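PDB 4E9J: secretin XcpQ from Pseudomonas aeruginosa, which forms, with this chain as its N-terminal periplasmic part, the outer membrane channel of the type II secretion system that exports proteins such as elastase LasB. Local coordinates for residues E33-I38 with F46-R51; L72-M77 with F82-Q87; M77-F82 with D111-R116. All blocks are in the same frame, centred on the assembly; numbering follows the deposited sequence.

Contact 1 of 3, residues E33-I38 with F46-R51; sequences EFIDQI and FVVDPR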
# COMPACT_ATOMS: atom_id res chain seq x y z
N GLU A 33 -12.12 -10.21 24.62
CA GLU A 33 -13.21 -11.13 24.31
C GLU A 33 -13.08 -11.55 22.86
O GLU A 33 -13.17 -12.74 22.55
CB GLU A 33 -14.60 -10.48 24.55
CG GLU A 33 -15.75 -11.36 24.09
CD GLU A 33 -17.12 -10.94 24.59
OE1 GLU A 33 -17.23 -10.68 25.80
OE2 GLU A 33 -18.06 -10.87 23.77
N PHE A 34 -12.82 -10.59 21.96
CA PHE A 34 -12.63 -10.92 20.55
C PHE A 34 -11.47 -11.92 20.37
O PHE A 34 -11.62 -12.87 19.61
CB PHE A 34 -12.42 -9.66 19.72
CG PHE A 34 -12.11 -9.95 18.27
CD1 PHE A 34 -13.09 -10.47 17.43
CD2 PHE A 34 -10.83 -9.76 17.77
CE1 PHE A 34 -12.79 -10.77 16.09
CE2 PHE A 34 -10.53 -10.07 16.45
CZ PHE A 34 -11.51 -10.55 15.61
N ILE A 35 -10.37 -11.74 21.10
CA ILE A 35 -9.21 -12.66 21.04
C ILE A 35 -9.61 -14.08 21.49
O ILE A 35 -9.25 -15.06 20.83
CB ILE A 35 -8.02 -12.10 21.87
CG1 ILE A 35 -7.45 -10.83 21.18
CG2 ILE A 35 -6.92 -13.15 22.05
CD1 ILE A 35 -6.65 -9.85 22.18
N ASP A 36 -10.34 -14.18 22.62
CA ASP A 36 -10.85 -15.46 23.14
C ASP A 36 -11.76 -16.15 22.13
O ASP A 36 -11.65 -17.36 21.93
CB ASP A 36 -11.65 -15.25 24.44
CG ASP A 36 -10.83 -14.94 25.67
OD1 ASP A 36 -9.61 -15.23 25.67
OD2 ASP A 36 -11.42 -14.47 26.67
N GLN A 37 -12.65 -15.39 21.47
CA GLN A 37 -13.52 -15.98 20.44
C GLN A 37 -12.69 -16.52 19.28
O GLN A 37 -13.01 -17.58 18.74
CB GLN A 37 -14.54 -14.96 19.92
CG GLN A 37 -15.65 -14.61 20.90
CD GLN A 37 -16.51 -15.78 21.32
OE1 GLN A 37 -16.78 -15.96 22.50
NE2 GLN A 37 -16.97 -16.61 20.37
N ILE A 38 -11.64 -15.79 18.86
CA ILE A 38 -10.80 -16.25 17.75
C ILE A 38 -10.09 -17.55 18.18
O ILE A 38 -9.90 -18.44 17.34
CB ILE A 38 -9.81 -15.15 17.26
CG1 ILE A 38 -10.56 -13.99 16.55
CG2 ILE A 38 -8.74 -15.74 16.32
CD1 ILE A 38 -11.14 -14.31 15.15
N PHE A 46 -3.34 -17.83 22.54
CA PHE A 46 -2.55 -16.60 22.59
C PHE A 46 -2.30 -16.18 24.05
O PHE A 46 -3.19 -16.32 24.87
CB PHE A 46 -3.29 -15.45 21.92
CG PHE A 46 -3.73 -15.71 20.49
CD1 PHE A 46 -2.80 -15.74 19.46
CD2 PHE A 46 -5.06 -15.92 20.19
CE1 PHE A 46 -3.21 -15.98 18.14
CE2 PHE A 46 -5.46 -16.15 18.88
CZ PHE A 46 -4.54 -16.22 17.86
N VAL A 47 -1.15 -15.60 24.35
CA VAL A 47 -0.90 -14.94 25.65
C VAL A 47 -1.07 -13.46 25.30
O VAL A 47 -0.46 -13.00 24.35
CB VAL A 47 0.48 -15.23 26.29
CG1 VAL A 47 0.69 -14.36 27.53
CG2 VAL A 47 0.60 -16.69 26.65
N VAL A 48 -1.93 -12.74 26.00
CA VAL A 48 -2.20 -11.34 25.69
C VAL A 48 -1.37 -10.46 26.61
O VAL A 48 -1.60 -10.51 27.82
CB VAL A 48 -3.71 -11.08 25.81
CG1 VAL A 48 -4.04 -9.62 25.59
CG2 VAL A 48 -4.47 -11.95 24.81
N ASP A 49 -0.41 -9.65 26.07
CA ASP A 49 0.44 -8.77 26.88
C ASP A 49 -0.45 -7.89 27.78
O ASP A 49 -1.49 -7.41 27.31
CB ASP A 49 1.32 -7.89 25.96
CG ASP A 49 2.26 -6.94 26.67
OD1 ASP A 49 1.83 -5.84 27.02
OD2 ASP A 49 3.44 -7.28 26.81
N PRO A 50 -0.06 -7.64 29.06
CA PRO A 50 -0.91 -6.81 29.94
C PRO A 50 -1.38 -5.46 29.38
O PRO A 50 -2.45 -5.00 29.75
CB PRO A 50 -0.07 -6.62 31.20
CG PRO A 50 0.93 -7.73 31.18
CD PRO A 50 1.12 -8.17 29.77
N ARG A 51 -0.59 -4.84 28.49
CA ARG A 51 -0.90 -3.54 27.90
C ARG A 51 -1.96 -3.60 26.78
O ARG A 51 -2.41 -2.53 26.35
CB ARG A 51 0.36 -2.87 27.32
CG ARG A 51 1.43 -2.49 28.33
CD ARG A 51 2.72 -2.16 27.61
NE ARG A 51 3.39 -3.37 27.13
CZ ARG A 51 4.55 -3.38 26.47
NH1 ARG A 51 5.18 -2.25 26.18
NH2 ARG A 51 5.09 -4.54 26.09
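Ile35 of helix 31-42 meets Phe46 and Val48 of strand 46-48 in a contact made wholly of hydrocarbon, a worked example of how a helix is seated on a strand that follows it after a short turn. The two short segments run almost antiparallel, at 172°, with their axes 10.1 Å apart at closest approach, a spacing that side chains from both must fill. Ile35 can be followed outward. Its CB points at the strand and there divides. CG2, anti to the backbone N, does most of the touching: it lies 3.8 Å from Phe46 CD2, coming obliquely to the ring, and 3.9 Å from Val48 CG2. CG1, placed beside the backbone N with chi1 at -68°, turns to helix 66-79, where it packs on Met77. From there CD1 swings back to Val48 CG2 at 4.0 Å, and the valine methyl is thus met by the tips of both isoleucine branches. One turn on, Ile38 sends CG2 to the edge of the Phe46 ring, 4.2 Å from CE2, while its other branch leads toward Phe73, whose ring stacks on that of Phe46. Beyond the strand the chain turns polar. Asp49 OD1 accepts from Arg51 N, closing an Asx turn; Arg51 also grips the carboxylate side-on, NE to OD1 and NH2 to OD2, and OD2 forms a salt bridge with Arg92. With only methyls and an aromatic ring between helix and strand, the attachment within this N0 domain probably rests on shape and the hydrophobic effect rather than on directional bonds.

Contact 2 of 3, residues L72-M77 with F82-Q87; sequences LFLSVM and FTVVAQ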
# COMPACT_ATOMS: atom_id res chain seq x y z
N LEU A 72 -9.23 -11.74 9.25
CA LEU A 72 -10.03 -10.72 9.93
C LEU A 72 -9.42 -10.41 11.32
O LEU A 72 -9.30 -9.24 11.69
CB LEU A 72 -11.48 -11.17 10.03
CG LEU A 72 -12.42 -10.32 10.89
CD1 LEU A 72 -12.52 -8.91 10.33
CD2 LEU A 72 -13.80 -10.96 10.97
N PHE A 73 -9.00 -11.44 12.06
CA PHE A 73 -8.31 -11.28 13.35
C PHE A 73 -7.08 -10.39 13.22
O PHE A 73 -6.91 -9.47 14.00
CB PHE A 73 -7.92 -12.66 13.92
CG PHE A 73 -6.86 -12.66 14.99
CD1 PHE A 73 -7.13 -12.16 16.26
CD2 PHE A 73 -5.62 -13.25 14.77
CE1 PHE A 73 -6.18 -12.25 17.28
CE2 PHE A 73 -4.67 -13.31 15.79
CZ PHE A 73 -4.94 -12.79 17.03
N LEU A 74 -6.23 -10.65 12.20
CA LEU A 74 -5.01 -9.84 11.98
C LEU A 74 -5.34 -8.38 11.66
O LEU A 74 -4.64 -7.49 12.13
CB LEU A 74 -4.16 -10.45 10.87
CG LEU A 74 -3.58 -11.84 11.13
CD1 LEU A 74 -2.73 -12.29 9.95
CD2 LEU A 74 -2.80 -11.89 12.41
N SER A 75 -6.41 -8.15 10.89
CA SER A 75 -6.88 -6.82 10.54
C SER A 75 -7.36 -6.09 11.77
O SER A 75 -7.09 -4.90 11.91
CB SER A 75 -8.00 -6.87 9.50
OG SER A 75 -7.47 -6.88 8.19
N VAL A 76 -8.07 -6.78 12.68
CA VAL A 76 -8.55 -6.16 13.92
C VAL A 76 -7.35 -5.81 14.82
O VAL A 76 -7.29 -4.72 15.36
CB VAL A 76 -9.62 -7.04 14.63
CG1 VAL A 76 -9.90 -6.56 16.06
CG2 VAL A 76 -10.91 -7.04 13.81
N MET A 77 -6.39 -6.71 14.94
CA MET A 77 -5.20 -6.45 15.77
C MET A 77 -4.45 -5.24 15.22
O MET A 77 -4.19 -4.29 15.96
CB MET A 77 -4.27 -7.68 15.76
CG MET A 77 -4.70 -8.88 16.63
SD MET A 77 -5.29 -8.57 18.32
CE MET A 77 -6.98 -8.56 18.05
N PHE A 82 -1.81 -3.62 17.47
CA PHE A 82 -1.25 -4.83 18.04
C PHE A 82 -0.71 -5.75 16.96
O PHE A 82 -1.15 -5.67 15.81
CB PHE A 82 -2.30 -5.57 18.90
CG PHE A 82 -2.91 -4.67 19.95
CD1 PHE A 82 -2.14 -4.14 20.97
CD2 PHE A 82 -4.23 -4.26 19.86
CE1 PHE A 82 -2.67 -3.23 21.88
CE2 PHE A 82 -4.77 -3.36 20.78
CZ PHE A 82 -3.99 -2.85 21.78
N THR A 83 0.18 -6.68 17.34
CA THR A 83 0.75 -7.69 16.46
C THR A 83 0.98 -8.99 17.23
O THR A 83 1.13 -8.95 18.45
CB THR A 83 2.04 -7.12 15.81
OG1 THR A 83 2.53 -8.04 14.84
CG2 THR A 83 3.12 -6.81 16.80
N VAL A 84 1.03 -10.12 16.51
CA VAL A 84 1.27 -11.44 17.09
C VAL A 84 2.74 -11.81 16.90
O VAL A 84 3.23 -11.77 15.77
CB VAL A 84 0.33 -12.53 16.50
CG1 VAL A 84 0.45 -13.84 17.29
CG2 VAL A 84 -1.11 -12.04 16.46
N VAL A 85 3.43 -12.16 18.00
CA VAL A 85 4.85 -12.52 17.99
C VAL A 85 5.02 -13.86 18.68
O VAL A 85 4.11 -14.29 19.37
CB VAL A 85 5.72 -11.42 18.70
CG1 VAL A 85 5.52 -10.05 18.05
CG2 VAL A 85 5.46 -11.36 20.22
N ALA A 86 6.19 -14.50 18.51
CA ALA A 86 6.54 -15.75 19.19
C ALA A 86 7.48 -15.37 20.36
O ALA A 86 8.55 -14.82 20.13
CB ALA A 86 7.22 -16.71 18.23
N GLN A 87 7.06 -15.59 21.60
CA GLN A 87 7.88 -15.21 22.77
C GLN A 87 7.69 -16.26 23.89
O GLN A 87 6.58 -16.43 24.39
CB GLN A 87 7.47 -13.80 23.27
CG GLN A 87 8.47 -13.12 24.20
CD GLN A 87 7.90 -11.90 24.90
OE1 GLN A 87 7.37 -10.97 24.27
NE2 GLN A 87 8.03 -11.85 26.22
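Met77 and Phe82 meet at the Schellman motif that ends helix 66-79 in the N0 domain, after which the chain folds back as strand 82-86, an outer strand of the three-stranded mixed sheet within this chain. The axes of the two short segments come within 7.7 Å at an angle of 126°, a slanted course that keeps contact to the first half of the strand. The apolar part has two pieces. At the turn Met77 CB lies 4.3 Å from Phe82 CB. Farther along the strand, Val84 CG2 approaches the far end of the Phe73 ring obliquely, 3.8 Å from CE2 and 3.9 Å from CZ, the two side chains crossing at about a right angle. Phe73 reaches so far because its CG stands anti to the backbone N (chi1 162°), and Met77 CG lies over one face of that ring, toward its rim. On the more exposed flank, Leu74 CD2 lies 4.4 Å from Val84 CG2. The strand also faces the second subunit: Ala86 makes backbone hydrogen bonds to it, and Thr83 packs on its Thr83. The polar part is a single backbone bond at the turn, where Phe82 N donates to Met77 O over 2.9 Å, the nitrogen standing 48° out of the carbonyl plane.

Contact 3 of 3, residues M77-F82 with D111-R116; sequences MSTHGF and DRLETR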
# COMPACT_ATOMS: atom_id res chain seq x y z
N MET A 77 -6.39 -6.71 14.94
CA MET A 77 -5.20 -6.45 15.77
C MET A 77 -4.45 -5.24 15.22
O MET A 77 -4.19 -4.29 15.96
CB MET A 77 -4.27 -7.68 15.76
CG MET A 77 -4.70 -8.88 16.63
SD MET A 77 -5.29 -8.57 18.32
CE MET A 77 -6.98 -8.56 18.05
N SER A 78 -4.13 -5.26 13.92
CA SER A 78 -3.47 -4.15 13.24
C SER A 78 -4.26 -2.84 13.36
O SER A 78 -3.64 -1.81 13.62
CB SER A 78 -3.21 -4.47 11.77
OG SER A 78 -2.68 -3.36 11.08
N THR A 79 -5.61 -2.89 13.28
CA THR A 79 -6.43 -1.67 13.43
C THR A 79 -6.18 -0.98 14.77
O THR A 79 -6.13 0.24 14.81
CB THR A 79 -7.94 -1.97 13.27
OG1 THR A 79 -8.21 -2.34 11.90
CG2 THR A 79 -8.87 -0.78 13.67
N HIS A 80 -5.99 -1.75 15.85
CA HIS A 80 -5.82 -1.21 17.20
C HIS A 80 -4.36 -1.15 17.67
O HIS A 80 -4.11 -0.89 18.84
CB HIS A 80 -6.72 -2.00 18.16
CG HIS A 80 -8.16 -1.88 17.79
ND1 HIS A 80 -8.90 -0.87 18.38
CD2 HIS A 80 -8.93 -2.45 16.84
CE1 HIS A 80 -10.08 -0.88 17.80
NE2 HIS A 80 -10.16 -1.78 16.88
N GLY A 81 -3.41 -1.34 16.76
CA GLY A 81 -1.99 -1.22 17.05
C GLY A 81 -1.35 -2.38 17.76
O GLY A 81 -0.40 -2.18 18.51
N PHE A 82 -1.81 -3.62 17.47
CA PHE A 82 -1.25 -4.83 18.04
C PHE A 82 -0.71 -5.75 16.96
O PHE A 82 -1.15 -5.67 15.81
CB PHE A 82 -2.30 -5.57 18.90
CG PHE A 82 -2.91 -4.67 19.95
CD1 PHE A 82 -2.14 -4.14 20.97
CD2 PHE A 82 -4.23 -4.26 19.86
CE1 PHE A 82 -2.67 -3.23 21.88
CE2 PHE A 82 -4.77 -3.36 20.78
CZ PHE A 82 -3.99 -2.85 21.78
N ASP A 111 -12.29 6.84 19.73
CA ASP A 111 -12.55 5.78 20.72
C ASP A 111 -13.37 4.58 20.20
O ASP A 111 -13.22 3.48 20.72
CB ASP A 111 -13.23 6.36 21.98
N ARG A 112 -14.24 4.80 19.19
CA ARG A 112 -15.11 3.76 18.65
C ARG A 112 -14.79 3.46 17.18
O ARG A 112 -15.17 4.24 16.29
CB ARG A 112 -16.59 4.18 18.81
N LEU A 113 -14.09 2.33 16.92
CA LEU A 113 -13.75 1.87 15.57
C LEU A 113 -14.42 0.55 15.28
O LEU A 113 -14.36 -0.36 16.11
CB LEU A 113 -12.22 1.70 15.42
CG LEU A 113 -11.38 2.94 15.65
CD1 LEU A 113 -9.93 2.67 15.31
CD2 LEU A 113 -11.89 4.11 14.85
N GLU A 114 -15.07 0.43 14.11
CA GLU A 114 -15.67 -0.82 13.68
C GLU A 114 -14.80 -1.40 12.58
O GLU A 114 -14.34 -0.65 11.73
CB GLU A 114 -17.11 -0.65 13.18
CG GLU A 114 -17.74 -1.95 12.68
CD GLU A 114 -19.14 -1.85 12.08
OE1 GLU A 114 -19.89 -0.93 12.46
OE2 GLU A 114 -19.48 -2.72 11.25
N THR A 115 -14.54 -2.73 12.61
CA THR A 115 -13.84 -3.48 11.57
C THR A 115 -14.91 -4.29 10.82
O THR A 115 -15.42 -5.27 11.37
CB THR A 115 -12.76 -4.35 12.15
OG1 THR A 115 -11.83 -3.51 12.85
CG2 THR A 115 -12.03 -5.16 11.08
N ARG A 116 -15.26 -3.89 9.58
CA ARG A 116 -16.31 -4.53 8.80
C ARG A 116 -15.77 -5.21 7.54
O ARG A 116 -14.92 -4.64 6.87
CB ARG A 116 -17.34 -3.47 8.37
CG ARG A 116 -18.62 -4.12 7.89
CD ARG A 116 -19.62 -3.15 7.36
NE ARG A 116 -20.21 -2.35 8.44
CZ ARG A 116 -21.17 -1.45 8.26
NH1 ARG A 116 -21.63 -1.20 7.03
NH2 ARG A 116 -21.65 -0.77 9.30
O HOH W 1 -12.51 -2.73 15.35
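Thr79 packs on Leu113 and Thr115, both buried, and these three form the inner side of the contact. A chi1 of -68° sets Thr79 OG1 beside the backbone N and leaves CG2 anti to it, 4.0 Å from Leu113 CD1, the two side chains crossing at a slant. Next to it Thr79 and Thr115 lie alongside, their side chains pointing opposite ways. Their hydroxyls, OG1 to OG1, are 3.9 Å apart, too far to bond directly, and both are instead hydrogen-bonded to Ser154 OG, which ties the pair together from the neighbouring strand 150-155. Thr79 OG1 also bonds to Ser75 O, one turn back in its own helix, so this inner polar patch is well supplied with partners. The helix stops here in a Schellman motif, with Gly81 at positive phi in the C-prime position and Gly81 N bonded to Ser78 O at 3.2 Å. The contact thereby joins the end of an N0 helix to the strand at the start of what is assigned as the N1 region. That strand pairs with strand 55-61, placing the two regions side by side on one sheet. The looser side belongs to His80, which is partly exposed. Just past the helix, it reaches Leu113 directly, CE1 to CB at 4.1 Å, and Thr115 by way of a water. Lying in the plane of the imidazole at its edge, this water is 3.0 Å from His80 NE2 and 2.7 Å from Thr115 OG1, and it donates to Leu113 O over 3.1 Å.

Overall arrangement
Contacts 1 and 2 lie on the same three-stranded sheet of the N0 domain, each setting a helix against one of its outer strands. They merge through the Phe46 and Phe73 rings and through Ile35 and Met77, their centres about 10 Å apart. Contact 2 shares helix 66-79 with contact 3, which lies closer to the centre of the chain and turns toward the larger sheet, where Val76 and Leu72 of contact 2 reach Thr115. None of the three is fully buried. Burial is similar, but the chemistry differs: purely apolar in contact 1, apolar with one backbone bond in contact 2, and apolar packing beside hydroxyls and a bridging water in contact 3, where the assigned N0 and N1 regions meet.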